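Local coordinates for prolyl oligopeptidase (Novosphingobium capsulatum, PDB 1YR2), which is a serine peptidase that probably cleaves oligopeptides on the carboxyl side of proline and, much less readily, of alanine, at residues A[96-101]-A[510-515]; A[426-431]-A[518-523]; A[487-492]-A[717-722]. All coordinates share one frame; numbering follows the deposited sequence.

In the fold
Helix 95-105 comes early in the chain. Interaction 1 brings it against helix 508-514 and so closes a loop of about 400 residues that contains the whole beta-propeller. The last propeller blade then sends the turn in 426-431 against strand 519-523, which is interaction 2. Next comes 487-492, which begins strand 490-493 and waits for 717-722, far downstream, to complete interaction 3. The three loops interlock: each pair of contacts crosses and none nests. Trp513 of interaction 1 touches Thr717 and Leu719 of interaction 3, and Phe510 stacks on Phe520 of interaction 2. Ala519 pairs with Pro489 and Leu491, joining interactions 2 and 3 in one sheet.

Interaction 1: A[96-101]-A[510-515]; sequences AALEKR and FMTWID
Thr512 lays its methyl CG2 against the flank of helix 95-105, 3.5 Å from Leu98 O and 4.0 Å from Leu98 CD2, with the Arg101 CB methylene also close by. Helix 508-514, which packs on the sheet of the alpha/beta-hydrolase domain, is met here by helix 95-105, from the chain before the beta-propeller. Thr512 turns this methyl to the neighbouring helix by placing CG2 opposite its own backbone N, while its hydroxyl bonds back to Ala508 O in its own helix. Beside this apolar patch lies a salt bridge. Arg101 bends at its second torsion (chi2 70°) and grips Asp515 side-on, just where the chain leaves helix 508-514. NE and NH2 both donate to the single oxygen OD2, which lies almost exactly in the guanidinium plane, although the carboxylate is turned 69° against that plane. The other oxygen, OD1, pairs with Arg481, so two arginines share the carboxylate and probably favour its ionised form; NH2 also reaches Thr453 OG1. NE makes the shorter and straighter bond, 2.8 Å to Asp515 OD2 at 156°, and NH2 the longer, 3.0 Å to the same oxygen.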
loop_
_atom_site.group_PDB
_atom_site.type_symbol
_atom_site.label_atom_id
_atom_site.label_comp_id
_atom_site.label_asym_id
_atom_site.label_seq_id
_atom_site.Cartn_x
_atom_site.Cartn_y
_atom_site.Cartn_z
ATOM N N ALA A 96 26.583 0.539 11.328
ATOM C CA ALA A 96 26.177 0.288 12.707
ATOM C C ALA A 96 25.037 1.168 13.161
ATOM O O ALA A 96 24.067 0.688 13.746
ATOM C CB ALA A 96 27.376 0.510 13.630
ATOM N N ALA A 97 25.165 2.463 12.891
ATOM C CA ALA A 97 24.221 3.453 13.354
ATOM C C ALA A 97 22.910 3.303 12.594
ATOM O O ALA A 97 21.823 3.479 13.155
ATOM C CB ALA A 97 24.774 4.839 13.130
ATOM N N LEU A 98 23.006 2.943 11.323
ATOM C CA LEU A 98 21.787 2.758 10.515
ATOM C C LEU A 98 21.029 1.512 10.918
ATOM O O LEU A 98 19.800 1.551 10.999
ATOM C CB LEU A 98 22.098 2.712 9.034
ATOM C CG LEU A 98 22.595 4.046 8.464
ATOM C CD1 LEU A 98 23.459 3.797 7.192
ATOM C CD2 LEU A 98 21.498 5.049 8.149
ATOM N N GLU A 99 21.745 0.405 11.130
ATOM C CA GLU A 99 21.129 -0.856 11.572
ATOM C C GLU A 99 20.415 -0.667 12.916
ATOM O O GLU A 99 19.355 -1.211 13.121
ATOM C CB GLU A 99 22.122 -1.992 11.719
ATOM C CG GLU A 99 21.462 -3.319 12.084
ATOM C CD GLU A 99 22.440 -4.491 12.249
ATOM O OE1 GLU A 99 23.233 -4.513 13.230
ATOM O OE2 GLU A 99 22.405 -5.422 11.398
ATOM N N LYS A 100 21.047 0.083 13.812
ATOM C CA LYS A 100 20.493 0.338 15.135
ATOM C C LYS A 100 19.213 1.197 15.016
ATOM O O LYS A 100 18.241 0.928 15.720
ATOM C CB LYS A 100 21.514 1.053 15.995
ATOM C CG LYS A 100 21.086 1.369 17.418
ATOM C CD LYS A 100 22.215 2.111 18.156
ATOM C CE LYS A 100 21.671 2.988 19.296
ATOM N NZ LYS A 100 21.430 2.202 20.527
ATOM N N ARG A 101 19.245 2.236 14.191
ATOM C CA ARG A 101 18.064 3.064 14.010
ATOM C C ARG A 101 16.910 2.224 13.454
ATOM O O ARG A 101 15.782 2.302 13.973
ATOM C CB ARG A 101 18.326 4.255 13.094
ATOM C CG ARG A 101 17.206 5.284 13.106
ATOM C CD ARG A 101 17.143 6.018 14.414
ATOM N NE ARG A 101 15.882 6.687 14.654
ATOM C CZ ARG A 101 14.846 6.153 15.318
ATOM N NH1 ARG A 101 14.815 4.859 15.685
ATOM N NH2 ARG A 101 13.777 6.890 15.505
ATOM N N PHE A 510 12.806 3.945 4.780
ATOM C CA PHE A 510 12.959 5.359 4.377
ATOM C C PHE A 510 13.093 6.247 5.605
ATOM O O PHE A 510 13.893 7.196 5.602
ATOM C CB PHE A 510 11.866 5.850 3.467
ATOM C CG PHE A 510 11.857 5.155 2.108
ATOM C CD1 PHE A 510 13.049 4.672 1.533
ATOM C CD2 PHE A 510 10.684 4.967 1.444
ATOM C CE1 PHE A 510 13.023 3.966 0.304
ATOM C CE2 PHE A 510 10.657 4.306 0.197
ATOM C CZ PHE A 510 11.813 3.797 -0.352
ATOM N N MET A 511 12.388 5.905 6.662
ATOM C CA MET A 511 12.451 6.687 7.906
ATOM C C MET A 511 13.832 6.651 8.548
ATOM O O MET A 511 14.260 7.618 9.194
ATOM C CB MET A 511 11.411 6.188 8.881
ATOM C CG MET A 511 11.200 7.066 10.107
ATOM S SD MET A 511 10.463 8.678 9.625
ATOM C CE MET A 511 11.310 9.578 10.731
ATOM N N THR A 512 14.511 5.524 8.401
ATOM C CA THR A 512 15.869 5.364 8.909
ATOM C C THR A 512 16.775 6.423 8.255
ATOM O O THR A 512 17.605 7.051 8.933
ATOM C CB THR A 512 16.391 3.920 8.598
ATOM O OG1 THR A 512 15.582 2.949 9.268
ATOM C CG2 THR A 512 17.856 3.693 9.108
ATOM N N TRP A 513 16.670 6.572 6.932
ATOM C CA TRP A 513 17.457 7.563 6.215
ATOM C C TRP A 513 17.108 8.971 6.677
ATOM O O TRP A 513 18.001 9.734 7.006
ATOM C CB TRP A 513 17.228 7.462 4.711
ATOM C CG TRP A 513 17.978 8.368 3.847
ATOM C CD1 TRP A 513 17.564 9.549 3.339
ATOM C CD2 TRP A 513 19.305 8.156 3.330
ATOM N NE1 TRP A 513 18.542 10.092 2.549
ATOM C CE2 TRP A 513 19.620 9.257 2.521
ATOM C CE3 TRP A 513 20.235 7.131 3.456
ATOM C CZ2 TRP A 513 20.815 9.362 1.820
ATOM C CZ3 TRP A 513 21.445 7.228 2.743
ATOM C CH2 TRP A 513 21.722 8.344 1.961
ATOM N N ILE A 514 15.826 9.300 6.715
ATOM C CA ILE A 514 15.378 10.654 7.097
ATOM C C ILE A 514 15.776 10.996 8.535
ATOM O O ILE A 514 16.252 12.108 8.814
ATOM C CB ILE A 514 13.875 10.761 6.922
ATOM C CG1 ILE A 514 13.476 10.500 5.438
ATOM C CG2 ILE A 514 13.377 12.120 7.465
ATOM C CD1 ILE A 514 12.045 10.016 5.270
ATOM N N ASP A 515 15.613 10.030 9.445
ATOM C CA ASP A 515 15.983 10.240 10.837
ATOM C C ASP A 515 17.447 9.952 11.132
ATOM O O ASP A 515 17.858 9.876 12.308
ATOM C CB ASP A 515 15.062 9.488 11.752
ATOM C CG ASP A 515 15.118 10.020 13.183
ATOM O OD1 ASP A 515 15.274 11.250 13.391
ATOM O OD2 ASP A 515 15.023 9.277 14.150
#

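Interaction 2: A[426-431]-A[518-523]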
loop_
_atom_site.group_PDB
_atom_site.type_symbol
_atom_site.label_atom_id
_atom_site.label_comp_id
_atom_site.label_asym_id
_atom_site.label_seq_id
_atom_site.Cartn_x
_atom_site.Cartn_y
_atom_site.Cartn_z
ATOM N N SER A 426 -1.801 7.957 7.403
ATOM C CA SER A 426 -0.395 7.570 7.418
ATOM C C SER A 426 0.401 8.431 6.446
ATOM O O SER A 426 -0.174 9.094 5.542
ATOM C CB SER A 426 -0.258 6.097 7.098
ATOM O OG SER A 426 -0.331 5.916 5.696
ATOM N N SER A 427 1.708 8.479 6.624
ATOM C CA SER A 427 2.546 9.187 5.682
ATOM C C SER A 427 3.988 8.755 5.862
ATOM O O SER A 427 4.254 7.898 6.655
ATOM C CB SER A 427 2.425 10.719 5.856
ATOM O OG SER A 427 2.897 11.374 4.681
ATOM N N PHE A 428 4.919 9.359 5.122
ATOM C CA PHE A 428 6.315 8.926 5.171
ATOM C C PHE A 428 6.909 9.057 6.569
ATOM O O PHE A 428 7.822 8.314 6.916
ATOM C CB PHE A 428 7.156 9.676 4.146
ATOM C CG PHE A 428 6.673 9.521 2.761
ATOM C CD1 PHE A 428 6.833 8.328 2.100
ATOM C CD2 PHE A 428 5.973 10.562 2.124
ATOM C CE1 PHE A 428 6.362 8.149 0.817
ATOM C CE2 PHE A 428 5.538 10.414 0.792
ATOM C CZ PHE A 428 5.714 9.185 0.155
ATOM N N THR A 429 6.371 9.955 7.401
ATOM C CA THR A 429 6.864 10.081 8.777
ATOM C C THR A 429 5.793 9.847 9.795
ATOM O O THR A 429 5.935 10.240 10.967
ATOM C CB THR A 429 7.446 11.469 9.005
ATOM O OG1 THR A 429 6.458 12.446 8.610
ATOM C CG2 THR A 429 8.643 11.663 8.061
ATOM N N GLN A 430 4.748 9.159 9.390
ATOM C CA GLN A 430 3.626 8.841 10.281
ATOM C C GLN A 430 3.145 7.430 10.042
ATOM O O GLN A 430 2.383 7.161 9.102
ATOM C CB GLN A 430 2.516 9.865 10.090
ATOM C CG GLN A 430 1.253 9.635 10.906
ATOM C CD GLN A 430 1.535 9.708 12.365
ATOM O OE1 GLN A 430 1.629 10.802 12.913
ATOM N NE2 GLN A 430 1.689 8.551 13.005
ATOM N N PRO A 431 3.564 6.477 10.870
ATOM C CA PRO A 431 2.937 5.166 10.814
ATOM C C PRO A 431 1.428 5.284 11.021
ATOM O O PRO A 431 0.983 6.176 11.745
ATOM C CB PRO A 431 3.609 4.405 11.965
ATOM C CG PRO A 431 4.855 5.178 12.265
ATOM C CD PRO A 431 4.554 6.590 11.950
ATOM N N GLY A 518 19.338 12.509 6.393
ATOM C CA GLY A 518 19.276 12.530 4.942
ATOM C C GLY A 518 17.931 13.068 4.478
ATOM O O GLY A 518 16.962 13.061 5.246
ATOM N N ALA A 519 17.861 13.529 3.236
ATOM C CA ALA A 519 16.604 13.905 2.610
ATOM C C ALA A 519 16.099 12.742 1.807
ATOM O O ALA A 519 16.901 11.957 1.272
ATOM C CB ALA A 519 16.781 15.111 1.741
ATOM N N PHE A 520 14.775 12.586 1.793
ATOM C CA PHE A 520 14.103 11.587 0.993
ATOM C C PHE A 520 13.197 12.276 -0.027
ATOM O O PHE A 520 12.499 13.260 0.275
ATOM C CB PHE A 520 13.346 10.610 1.881
ATOM C CG PHE A 520 12.476 9.643 1.126
ATOM C CD1 PHE A 520 13.039 8.605 0.402
ATOM C CD2 PHE A 520 11.112 9.798 1.094
ATOM C CE1 PHE A 520 12.251 7.678 -0.266
ATOM C CE2 PHE A 520 10.295 8.899 0.392
ATOM C CZ PHE A 520 10.888 7.828 -0.304
ATOM N N ALA A 521 13.257 11.771 -1.253
ATOM C CA ALA A 521 12.427 12.267 -2.350
ATOM C C ALA A 521 11.849 11.109 -3.099
ATOM O O ALA A 521 12.491 10.074 -3.278
ATOM C CB ALA A 521 13.285 13.121 -3.238
ATOM N N LEU A 522 10.603 11.241 -3.513
ATOM C CA LEU A 522 9.922 10.221 -4.267
ATOM C C LEU A 522 9.163 10.917 -5.386
ATOM O O LEU A 522 8.360 11.811 -5.121
ATOM C CB LEU A 522 8.954 9.446 -3.379
ATOM C CG LEU A 522 8.180 8.274 -4.032
ATOM C CD1 LEU A 522 7.704 7.296 -3.020
ATOM C CD2 LEU A 522 6.966 8.756 -4.840
ATOM N N ALA A 523 9.457 10.534 -6.622
ATOM C CA ALA A 523 8.813 11.143 -7.813
ATOM C C ALA A 523 7.705 10.242 -8.344
ATOM O O ALA A 523 7.888 9.042 -8.487
ATOM C CB ALA A 523 9.850 11.371 -8.872
#
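Phe428 sets CG anti to its carbonyl carbon (chi1 -58°), and Phe520 sets CG anti to its backbone N (chi1 173°); these two torsions swing the rings together across a backbone gap of 9.2 Å between the CA atoms of Phe428 and Phe520. The ring planes stand 57° apart with centroids separated by 5.6 Å, an oblique pair. Phe520 CE2 reaches over one face of the Phe428 ring and lies 3.9 Å from its CD1. Farther along strand 519-523, two residues on and so on the same side of the strand, Leu522 brings CD1 to 4.2 Å from Phe428 CE1 and equally near its CZ. Phe428 occupies the second position of a type I beta turn from Ser427 to Gln430, closed by backbone bonds in both directions between these two residues. The turn belongs to the last blade of the beta-propeller, whereas strand 519-523 is part of the central sheet of the alpha/beta-hydrolase domain, so this buried phenylalanine is a point where the propeller plugs into the catalytic half. Replacing Phe428 by an alanine is likely to open a gap beside Phe520 CE2 and Leu522 CD1, leaving both without their apolar cover from the turn. Around the pair the cluster widens: Phe477, Val461 and Val479 pack on Phe428, and Phe510 stacks on Phe520. No hydrogen bond crosses between the two segments; Ser427 OG instead bonds to Ile406 O within the propeller.

Interaction 3: A[487-492]-A[717-722]; sequences PLPTLL and TGLTPR
The puckered pyrrolidine ring of Pro489 meets the planar peptide group joining Gly718 to Leu719, leading with its CB and CG atoms. CG lies over a face of that peptide, 3.9 Å from Gly718 C and 3.8 Å from Leu719 N. Thr717 O lies off one face of the ring, displaced beyond the rim at the CB-CG bond, 3.5 Å from Pro489 CG, while Leu719 CB comes in obliquely from the other side of the ring, 3.8 Å from Pro489 CB. Thr717 OG1 comes in at the edge of the ring, near its plane, 3.6 Å from Pro489 CB. This hydroxyl sits between its backbone N and carbonyl carbon (chi1 58°), which lets it bond to Leu713 O one turn back; its polar need is met within its own helix, and toward the proline it only packs. Helix 699-717 ends here in a Schellman motif. Gly718 takes a positive phi of 82°, at which a side chain would jam against the preceding carbonyl oxygen, and the chain turns so that Thr717 and Leu719 clasp the proline. Pro489 immediately precedes strand 490-493 of the alpha/beta-hydrolase sheet, so the contact joins the entry to a central strand with the exit from a late helix. Next door, Thr490 OG1 bonds to Leu488 O, donating from above the carbonyl plane, and also meets Thr564 OG1. Trp513 of helix 508-514 packs on both Thr717 and Leu719. Since no hydrogen bond links the two segments, they are held by the fit of ring methylenes against backbone and aliphatic carbon, a contact that depends on shape and burial more than on direction.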
loop_
_atom_site.group_PDB
_atom_site.type_symbol
_atom_site.label_atom_id
_atom_site.label_comp_id
_atom_site.label_asym_id
_atom_site.label_seq_id
_atom_site.Cartn_x
_atom_site.Cartn_y
_atom_site.Cartn_z
ATOM N N PRO A 487 21.018 22.047 1.641
ATOM C CA PRO A 487 21.213 20.830 0.830
ATOM C C PRO A 487 21.669 19.637 1.667
ATOM O O PRO A 487 22.516 19.799 2.538
ATOM C CB PRO A 487 22.298 21.222 -0.190
ATOM C CG PRO A 487 22.436 22.705 -0.104
ATOM C CD PRO A 487 21.746 23.217 1.105
ATOM N N LEU A 488 21.104 18.465 1.409
ATOM C CA LEU A 488 21.442 17.268 2.173
ATOM C C LEU A 488 21.701 16.084 1.244
ATOM O O LEU A 488 21.132 16.042 0.175
ATOM C CB LEU A 488 20.271 16.931 3.082
ATOM C CG LEU A 488 20.073 17.802 4.318
ATOM C CD1 LEU A 488 18.825 17.325 5.068
ATOM C CD2 LEU A 488 21.316 17.746 5.200
ATOM N N PRO A 489 22.535 15.122 1.642
ATOM C CA PRO A 489 22.527 13.821 0.949
ATOM C C PRO A 489 21.078 13.327 0.810
ATOM O O PRO A 489 20.284 13.387 1.764
ATOM C CB PRO A 489 23.317 12.925 1.871
ATOM C CG PRO A 489 24.267 13.871 2.535
ATOM C CD PRO A 489 23.517 15.155 2.732
ATOM N N THR A 490 20.733 12.849 -0.378
ATOM C CA THR A 490 19.342 12.618 -0.727
ATOM C C THR A 490 19.217 11.248 -1.343
ATOM O O THR A 490 20.032 10.840 -2.158
ATOM C CB THR A 490 18.855 13.690 -1.714
ATOM O OG1 THR A 490 18.893 14.974 -1.096
ATOM C CG2 THR A 490 17.400 13.490 -2.111
ATOM N N LEU A 491 18.168 10.546 -0.921
ATOM C CA LEU A 491 17.757 9.282 -1.483
ATOM C C LEU A 491 16.479 9.539 -2.282
ATOM O O LEU A 491 15.445 9.900 -1.701
ATOM C CB LEU A 491 17.501 8.285 -0.349
ATOM C CG LEU A 491 17.293 6.807 -0.710
ATOM C CD1 LEU A 491 17.281 5.957 0.580
ATOM C CD2 LEU A 491 16.022 6.598 -1.425
ATOM N N LEU A 492 16.551 9.332 -3.596
ATOM C CA LEU A 492 15.434 9.550 -4.530
ATOM C C LEU A 492 14.945 8.203 -5.028
ATOM O O LEU A 492 15.710 7.450 -5.590
ATOM C CB LEU A 492 15.889 10.390 -5.709
ATOM C CG LEU A 492 14.987 10.481 -6.921
ATOM C CD1 LEU A 492 13.639 11.145 -6.542
ATOM C CD2 LEU A 492 15.682 11.200 -8.052
ATOM N N THR A 717 27.353 9.375 -0.753
ATOM C CA THR A 717 26.760 10.693 -0.812
ATOM C C THR A 717 27.235 11.658 0.270
ATOM O O THR A 717 26.763 12.799 0.321
ATOM C CB THR A 717 25.229 10.641 -0.744
ATOM O OG1 THR A 717 24.796 9.983 0.452
ATOM C CG2 THR A 717 24.621 9.879 -1.908
ATOM N N GLY A 718 28.099 11.213 1.161
ATOM C CA GLY A 718 28.586 12.096 2.216
ATOM C C GLY A 718 27.655 12.233 3.410
ATOM O O GLY A 718 27.774 13.188 4.170
ATOM N N LEU A 719 26.759 11.281 3.629
ATOM C CA LEU A 719 25.902 11.327 4.791
ATOM C C LEU A 719 26.587 10.735 6.002
ATOM O O LEU A 719 26.931 9.556 5.999
ATOM C CB LEU A 719 24.596 10.564 4.566
ATOM C CG LEU A 719 23.635 10.596 5.765
ATOM C CD1 LEU A 719 23.177 12.044 6.034
ATOM C CD2 LEU A 719 22.433 9.672 5.571
ATOM N N THR A 720 26.724 11.545 7.047
ATOM C CA THR A 720 27.123 11.057 8.359
ATOM C C THR A 720 25.859 10.951 9.213
ATOM O O THR A 720 25.271 11.963 9.523
ATOM C CB THR A 720 28.151 12.049 8.969
ATOM O OG1 THR A 720 29.399 11.958 8.249
ATOM C CG2 THR A 720 28.485 11.689 10.412
ATOM N N PRO A 721 25.403 9.742 9.554
ATOM C CA PRO A 721 24.164 9.564 10.349
ATOM C C PRO A 721 24.220 10.304 11.671
ATOM O O PRO A 721 25.200 10.113 12.405
ATOM C CB PRO A 721 24.120 8.055 10.602
ATOM C CG PRO A 721 24.841 7.481 9.410
ATOM C CD PRO A 721 25.990 8.439 9.191
ATOM N N ARG A 722 23.253 11.182 11.925
ATOM C CA ARG A 722 23.177 11.937 13.165
ATOM C C ARG A 722 21.757 11.995 13.698
ATOM O O ARG A 722 20.818 12.156 12.928
ATOM C CB ARG A 722 23.589 13.390 12.951
ATOM C CG ARG A 722 25.048 13.714 12.831
ATOM C CD ARG A 722 25.214 15.199 12.662
ATOM N NE ARG A 722 26.586 15.687 12.815
ATOM C CZ ARG A 722 27.164 16.567 11.994
ATOM N NH1 ARG A 722 26.516 17.053 10.926
ATOM N NH2 ARG A 722 28.398 16.964 12.236
#